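Local atomic coordinates of piwi domain-containing protein (Vanderwaltozyma polyspora, PDB entry 5THE), a protein that probably binds RNA as a budding-yeast Argonaute, and is represented here by its C-terminal lobe, which includes the Piwi domain. Residues L175-L178 with E179-S183; D344-V348 with D349-Q353; P536-N539 with D540-S544. All coordinates share one frame; numbering follows the deposited sequence.

Interaction 1: residues L175-L178 with E179-S183; sequences LNLL and ENIPS
L177 and I181 meet through terminal methyls, CD2 of L177 lying 3.7 Å from CD1 of I181 as the two side chains slant across each other. L177 gets there by turning CG away from its backbone N, chi1 -169°, laying the isobutyl group along the chain toward the residue four places on. A partly exposed leucine and isoleucine suit this place, because they shelter some of each other's methyl surface where the helix gives out.

The backbone records the ending. N of E179 still makes a regular bond to O of L175, 3.2 Å and nearly straight at 167°. N of N180 then splits between O of N176 (3.3 Å) and O of L177 (3.2 Å), both bonds weak, and N180 is the first residue to leave helical geometry. N of I181 bonds to O of L178 at 3.2 Å, closing a type I beta turn that ends the helix. Beside this uncoiling, the amides of N176 and N180 sit with ND2 of one 3.8 Å from ND2 of the other, their planes 74° apart: polar neighbours that touch without bonding.

Farther out, L178 packs helix 169-179 against strand 185-191 through I187 and Y189, while both it and L175 lie on I206 of helix 197-210 and on F211. Back at the helix end, O of L175 sits over the flat face of the E179 carboxylate, 3.0 Å from CD, with both its oxygens close by and no hydrogen bond formed. This is probably unfavourable electrostatically, and probably tolerated because E179 is exposed.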
loop_
_atom_site.group_PDB
_atom_site.type_symbol
_atom_site.label_atom_id
_atom_site.label_comp_id
_atom_site.label_asym_id
_atom_site.label_seq_id
_atom_site.Cartn_x
_atom_site.Cartn_y
_atom_site.Cartn_z
ATOM N N LEU A 175 -26.402 5.837 -9.518
ATOM C CA LEU A 175 -26.955 4.572 -9.046
ATOM C C LEU A 175 -27.629 3.816 -10.172
ATOM O O LEU A 175 -27.460 2.599 -10.305
ATOM C CB LEU A 175 -27.954 4.821 -7.920
ATOM C CG LEU A 175 -27.345 5.234 -6.586
ATOM C CD1 LEU A 175 -28.440 5.480 -5.565
ATOM C CD2 LEU A 175 -26.372 4.175 -6.104
ATOM N N ASN A 176 -28.400 4.523 -10.995
ATOM C CA ASN A 176 -29.023 3.880 -12.142
ATOM C C ASN A 176 -27.972 3.407 -13.135
ATOM O O ASN A 176 -28.087 2.317 -13.709
ATOM C CB ASN A 176 -30.001 4.840 -12.813
ATOM C CG ASN A 176 -30.747 4.187 -13.949
ATOM O OD1 ASN A 176 -31.629 3.357 -13.723
ATOM N ND2 ASN A 176 -30.388 4.539 -15.178
ATOM N N LEU A 177 -26.934 4.219 -13.343
ATOM C CA LEU A 177 -25.860 3.846 -14.253
ATOM C C LEU A 177 -25.146 2.584 -13.776
ATOM O O LEU A 177 -24.837 1.696 -14.579
ATOM C CB LEU A 177 -24.886 5.018 -14.380
ATOM C CG LEU A 177 -23.811 4.999 -15.462
ATOM C CD1 LEU A 177 -23.315 6.418 -15.710
ATOM C CD2 LEU A 177 -22.639 4.080 -15.087
ATOM N N LEU A 178 -24.872 2.485 -12.474
ATOM C CA LEU A 178 -24.096 1.356 -11.967
ATOM C C LEU A 178 -24.876 0.046 -12.054
ATOM O O LEU A 178 -24.310 -0.993 -12.405
ATOM C CB LEU A 178 -23.649 1.632 -10.533
ATOM C CG LEU A 178 -22.676 2.808 -10.441
ATOM C CD1 LEU A 178 -22.232 3.022 -9.012
ATOM C CD2 LEU A 178 -21.481 2.565 -11.345
ATOM N N GLU A 179 -26.173 0.068 -11.749
ATOM C CA GLU A 179 -26.963 -1.158 -11.879
ATOM C C GLU A 179 -27.051 -1.630 -13.327
ATOM O O GLU A 179 -27.253 -2.821 -13.581
ATOM C CB GLU A 179 -28.378 -0.955 -11.324
ATOM C CG GLU A 179 -28.454 -0.399 -9.918
ATOM C CD GLU A 179 -29.580 0.553 -9.722
ATOM O OE1 GLU A 179 -30.208 0.903 -10.728
ATOM O OE2 GLU A 179 -29.815 0.966 -8.565
ATOM N N ASN A 180 -26.898 -0.723 -14.289
ATOM C CA ASN A 180 -26.987 -1.062 -15.701
ATOM C C ASN A 180 -25.627 -1.235 -16.350
ATOM O O ASN A 180 -25.557 -1.411 -17.570
ATOM C CB ASN A 180 -27.772 0.009 -16.457
ATOM C CG ASN A 180 -29.223 0.075 -16.039
ATOM O OD1 ASN A 180 -29.698 -0.753 -15.261
ATOM N ND2 ASN A 180 -29.942 1.063 -16.566
ATOM N N ILE A 181 -24.551 -1.189 -15.576
ATOM C CA ILE A 181 -23.217 -1.135 -16.185
ATOM C C ILE A 181 -22.914 -2.469 -16.870
ATOM O O ILE A 181 -23.141 -3.536 -16.274
ATOM C CB ILE A 181 -22.163 -0.782 -15.126
ATOM C CG1 ILE A 181 -20.922 -0.181 -15.790
ATOM C CG2 ILE A 181 -21.815 -1.978 -14.230
ATOM C CD1 ILE A 181 -21.224 1.064 -16.612
ATOM N N PRO A 182 -22.454 -2.470 -18.122
ATOM C CA PRO A 182 -22.058 -3.735 -18.753
ATOM C C PRO A 182 -20.887 -4.368 -18.020
ATOM O O PRO A 182 -20.122 -3.704 -17.316
ATOM C CB PRO A 182 -21.660 -3.322 -20.173
ATOM C CG PRO A 182 -22.283 -1.982 -20.385
ATOM C CD PRO A 182 -22.350 -1.331 -19.050
ATOM N N SER A 183 -20.754 -5.677 -18.197
ATOM C CA SER A 183 -19.640 -6.392 -17.594
ATOM C C SER A 183 -18.334 -6.007 -18.287
ATOM O O SER A 183 -18.321 -5.381 -19.354
ATOM C CB SER A 183 -19.858 -7.898 -17.693
ATOM O OG SER A 183 -19.929 -8.281 -19.057
#

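Interaction 2: residues D344-V348 with D349-Q353; sequences DGVSV and DQFSQ
Two overlapping type I beta turns lead into helix 351-373 of the Piwi domain, whose fold belongs to the RNase H clan, just after strand 339-344. Each turn is closed by a backbone bond spanning three residues: N of Q350 to O of S347 at 3.0 Å, and N of F351 to O of V348 at 3.2 Å. The second is the straighter, at 167°.

The buried ring of F351 organises the side chains. V348 brings its CA over the middle of one face, 3.7 Å from the centroid and only 10° off the ring normal, a CH-pi contact. V348's CG2 adds an apolar touch, 4.0 Å from CZ of F351. V346 comes instead at the ring's edge, near its plane, with CG1 4.0 Å from CE1 of F351. That methyl occupies the place between backbone N and carbonyl carbon, chi1 63°, while CG2 swings over to CB of Q350 at 3.9 Å. A beta-branched valine suits the spot because its two methyls serve two neighbours at once. V346 and F351 both rest on A387 of strand 383-389, and W455 meets the phenyl edge-to-face, so the large aromatic ring packs between the turn and strands 383-389 and 452-459.

Nearby, D344 lies close to D272 and D496, a cluster of acids consistent with an RNase H-like active site, and pairs with K390. OD1 of D349 reaches CB of S347 at 3.2 Å, while OG of S347 bonds to OE1 of E311.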
loop_
_atom_site.group_PDB
_atom_site.type_symbol
_atom_site.label_atom_id
_atom_site.label_comp_id
_atom_site.label_asym_id
_atom_site.label_seq_id
_atom_site.Cartn_x
_atom_site.Cartn_y
_atom_site.Cartn_z
ATOM N N ASP A 344 1.696 -0.777 11.682
ATOM C CA ASP A 344 1.896 0.662 11.563
ATOM C C ASP A 344 0.898 1.392 12.453
ATOM O O ASP A 344 -0.141 0.850 12.841
ATOM C CB ASP A 344 1.729 1.131 10.109
ATOM C CG ASP A 344 2.231 2.533 9.897
ATOM O OD1 ASP A 344 1.665 3.276 9.076
ATOM O OD2 ASP A 344 3.212 2.900 10.571
ATOM N N GLY A 345 1.199 2.650 12.736
ATOM C CA GLY A 345 0.252 3.468 13.456
ATOM C C GLY A 345 0.247 3.071 14.913
ATOM O O GLY A 345 -0.815 2.754 15.470
ATOM N N VAL A 346 1.432 3.050 15.533
ATOM C CA VAL A 346 1.582 2.530 16.888
ATOM C C VAL A 346 2.615 3.350 17.653
ATOM O O VAL A 346 3.637 3.767 17.098
ATOM C CB VAL A 346 1.959 1.032 16.881
ATOM C CG1 VAL A 346 3.317 0.812 16.217
ATOM C CG2 VAL A 346 1.935 0.478 18.295
ATOM N N SER A 347 2.334 3.583 18.936
ATOM C CA SER A 347 3.241 4.288 19.826
ATOM C C SER A 347 4.189 3.296 20.482
ATOM O O SER A 347 3.866 2.120 20.666
ATOM C CB SER A 347 2.471 5.055 20.906
ATOM O OG SER A 347 1.367 5.762 20.365
ATOM N N VAL A 348 5.366 3.791 20.845
ATOM C CA VAL A 348 6.356 2.969 21.528
ATOM C C VAL A 348 5.785 2.370 22.810
ATOM O O VAL A 348 6.064 1.210 23.147
ATOM C CB VAL A 348 7.613 3.806 21.803
ATOM C CG1 VAL A 348 8.576 3.048 22.691
ATOM C CG2 VAL A 348 8.255 4.186 20.478
ATOM N N ASP A 349 4.980 3.138 23.552
ATOM C CA ASP A 349 4.479 2.593 24.808
ATOM C C ASP A 349 3.392 1.554 24.598
ATOM O O ASP A 349 3.001 0.893 25.563
ATOM C CB ASP A 349 3.974 3.706 25.736
ATOM C CG ASP A 349 3.242 4.798 25.001
ATOM O OD1 ASP A 349 2.539 4.495 24.020
ATOM O OD2 ASP A 349 3.369 5.969 25.416
ATOM N N GLN A 350 2.933 1.357 23.367
ATOM C CA GLN A 350 1.939 0.339 23.066
ATOM C C GLN A 350 2.551 -0.985 22.605
ATOM O O GLN A 350 1.806 -1.946 22.386
ATOM C CB GLN A 350 0.969 0.875 22.012
ATOM C CG GLN A 350 0.119 2.057 22.496
ATOM C CD GLN A 350 -0.789 1.711 23.689
ATOM O OE1 GLN A 350 -1.032 0.538 24.002
ATOM N NE2 GLN A 350 -1.301 2.745 24.352
ATOM N N PHE A 351 3.880 -1.057 22.468
ATOM C CA PHE A 351 4.520 -2.238 21.890
ATOM C C PHE A 351 4.153 -3.502 22.657
ATOM O O PHE A 351 3.873 -4.547 22.056
ATOM C CB PHE A 351 6.044 -2.078 21.885
ATOM C CG PHE A 351 6.562 -1.141 20.835
ATOM C CD1 PHE A 351 5.714 -0.586 19.888
ATOM C CD2 PHE A 351 7.915 -0.822 20.791
ATOM C CE1 PHE A 351 6.211 0.271 18.917
ATOM C CE2 PHE A 351 8.420 0.034 19.821
ATOM C CZ PHE A 351 7.573 0.576 18.885
ATOM N N SER A 352 4.168 -3.426 23.991
ATOM C CA SER A 352 3.889 -4.604 24.800
ATOM C C SER A 352 2.484 -5.130 24.528
ATOM O O SER A 352 2.260 -6.351 24.468
ATOM C CB SER A 352 4.071 -4.263 26.280
ATOM O OG SER A 352 4.164 -5.448 27.048
ATOM N N GLN A 353 1.534 -4.217 24.331
ATOM C CA GLN A 353 0.161 -4.599 24.028
ATOM C C GLN A 353 0.022 -5.134 22.608
ATOM O O GLN A 353 -0.786 -6.034 22.363
ATOM C CB GLN A 353 -0.765 -3.403 24.258
ATOM C CG GLN A 353 -0.967 -3.092 25.727
ATOM C CD GLN A 353 -1.422 -4.325 26.500
ATOM O OE1 GLN A 353 -0.612 -5.014 27.128
ATOM N NE2 GLN A 353 -2.716 -4.619 26.440
#

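Interaction 3: residues P536-N539 with D540-S544; sequences PQVN and DNIKS
OD1 of N539 accepts the backbone N of N541 at 2.7 Å, the shortest polar bond between 536-539 and 540-544. The amide N-H points almost straight at the oxygen, 164°, and lies in the plane of the side-chain carbonyl, on a lone pair. The torsion chi1 of -173° sets CG beside the residue's own carbonyl carbon, which swings the amide forward over the turn. Asparagine suits the place because its other end is a donor: OD1 takes N of N541 and ND2 gives to O of K210, so both ends of the amide are engaged. Separately, the backbone of N539 pairs with L209.

From the main chain of the same residue, O of N539 accepts N of I542 at 3.0 Å. The side chain of I542 then comes back against V538, crossing it at about a right angle. CD1 of I542 lies 3.5 Å from CG2 of V538, tighter than usual van der Waals contact, and its CG1 is also 3.5 Å from CG1 of V538. Two buried aliphatic residues fit here, since L209 and Y547 cover V538 as well and Y547 also packs on I542.

A longer tether spans the loop. K543 runs past V538 and bends at its last torsion to bring NZ 3.1 Å from OE1 of Q537, the donor tilted 34° from that carbonyl's plane. The ammonium also forms a salt bridge with D301, while NE2 of Q537 bonds to O of Y302; lysine's length and glutamine's acceptor OE1 and donor NE2 thus tie the loop to strand 300-305. The turn at its heart is an Asx turn, with a beta turn starting from the same asparagine.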
loop_
_atom_site.group_PDB
_atom_site.type_symbol
_atom_site.label_atom_id
_atom_site.label_comp_id
_atom_site.label_asym_id
_atom_site.label_seq_id
_atom_site.Cartn_x
_atom_site.Cartn_y
_atom_site.Cartn_z
ATOM N N PRO A 536 -19.994 -0.281 7.022
ATOM C CA PRO A 536 -20.386 -1.529 6.371
ATOM C C PRO A 536 -19.205 -2.133 5.640
ATOM O O PRO A 536 -18.280 -1.428 5.221
ATOM C CB PRO A 536 -21.480 -1.097 5.383
ATOM C CG PRO A 536 -21.754 0.373 5.680
ATOM C CD PRO A 536 -20.520 0.898 6.318
ATOM N N GLN A 537 -19.245 -3.455 5.513
ATOM C CA GLN A 537 -18.232 -4.171 4.764
ATOM C C GLN A 537 -18.436 -3.958 3.281
ATOM O O GLN A 537 -19.553 -3.842 2.781
ATOM C CB GLN A 537 -18.264 -5.669 5.067
ATOM C CG GLN A 537 -17.668 -6.009 6.419
ATOM C CD GLN A 537 -16.232 -5.543 6.507
ATOM O OE1 GLN A 537 -15.429 -5.856 5.631
ATOM N NE2 GLN A 537 -15.907 -4.760 7.549
ATOM N N VAL A 538 -17.326 -3.924 2.577
ATOM C CA VAL A 538 -17.357 -3.696 1.157
ATOM C C VAL A 538 -17.983 -4.907 0.473
ATOM O O VAL A 538 -17.941 -6.035 0.985
ATOM C CB VAL A 538 -15.907 -3.406 0.720
ATOM C CG1 VAL A 538 -15.289 -4.564 0.051
ATOM C CG2 VAL A 538 -15.805 -2.110 -0.045
ATOM N N ASN A 539 -18.666 -4.642 -0.638
ATOM C CA ASN A 539 -19.220 -5.653 -1.528
ATOM C C ASN A 539 -18.250 -6.815 -1.716
ATOM O O ASN A 539 -17.058 -6.607 -1.952
ATOM C CB ASN A 539 -19.520 -4.971 -2.875
ATOM C CG ASN A 539 -20.260 -5.861 -3.853
ATOM O OD1 ASN A 539 -19.806 -6.952 -4.190
ATOM N ND2 ASN A 539 -21.409 -5.385 -4.323
ATOM N N ASP A 540 -18.767 -8.046 -1.629
ATOM C CA ASP A 540 -17.913 -9.227 -1.789
ATOM C C ASP A 540 -17.141 -9.241 -3.109
ATOM O O ASP A 540 -16.101 -9.910 -3.190
ATOM C CB ASP A 540 -18.746 -10.507 -1.684
ATOM C CG ASP A 540 -18.986 -10.935 -0.247
ATOM O OD1 ASP A 540 -18.295 -10.420 0.657
ATOM O OD2 ASP A 540 -19.861 -11.799 -0.024
ATOM N N ASN A 541 -17.631 -8.533 -4.142
ATOM C CA ASN A 541 -16.933 -8.460 -5.429
ATOM C C ASN A 541 -15.484 -8.022 -5.261
ATOM O O ASN A 541 -14.600 -8.473 -5.996
ATOM C CB ASN A 541 -17.626 -7.465 -6.373
ATOM C CG ASN A 541 -18.904 -8.002 -6.989
ATOM O OD1 ASN A 541 -19.106 -9.211 -7.089
ATOM N ND2 ASN A 541 -19.771 -7.092 -7.430
ATOM N N ILE A 542 -15.223 -7.112 -4.323
ATOM C CA ILE A 542 -13.926 -6.465 -4.277
ATOM C C ILE A 542 -13.165 -6.776 -2.997
ATOM O O ILE A 542 -12.091 -6.224 -2.781
ATOM C CB ILE A 542 -14.049 -4.942 -4.482
ATOM C CG1 ILE A 542 -15.015 -4.340 -3.471
ATOM C CG2 ILE A 542 -14.480 -4.616 -5.915
ATOM C CD1 ILE A 542 -14.732 -2.869 -3.247
ATOM N N LYS A 543 -13.683 -7.668 -2.152
ATOM C CA LYS A 543 -12.969 -7.988 -0.919
ATOM C C LYS A 543 -11.587 -8.566 -1.200
ATOM O O LYS A 543 -10.670 -8.406 -0.387
ATOM C CB LYS A 543 -13.806 -8.942 -0.059
ATOM C CG LYS A 543 -14.171 -8.340 1.297
ATOM C CD LYS A 543 -15.404 -8.986 1.916
ATOM C CE LYS A 543 -15.782 -8.315 3.236
ATOM N NZ LYS A 543 -14.784 -8.581 4.331
ATOM N N SER A 544 -11.398 -9.205 -2.354
ATOM C CA SER A 544 -10.095 -9.717 -2.746
ATOM C C SER A 544 -9.382 -8.795 -3.725
ATOM O O SER A 544 -8.422 -9.213 -4.373
ATOM C CB SER A 544 -10.233 -11.118 -3.347
ATOM O OG SER A 544 -10.846 -11.991 -2.420
#

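Overall arrangement
The three contacts are separate turns in one chain, and none touches another. Interactions 1 and 3 are neighbours, with centres about 17 Å and nearest atoms about 9 Å apart, and they share a scaffold: helix 197-210 and the F211 that follows it are reached by interaction 1 through I206 and F211, and by interaction 3 through L209, K210 and, weakly, F211. Interaction 2 lies across the chain's centre from interaction 1, about 44 Å between centres, and its centre is about 29 Å from that of interaction 3. Its D344 belongs to the acidic cluster. The bound nucleic acid stays about 13 Å from the nearest atom of interaction 1 and about 11 Å from those of the others.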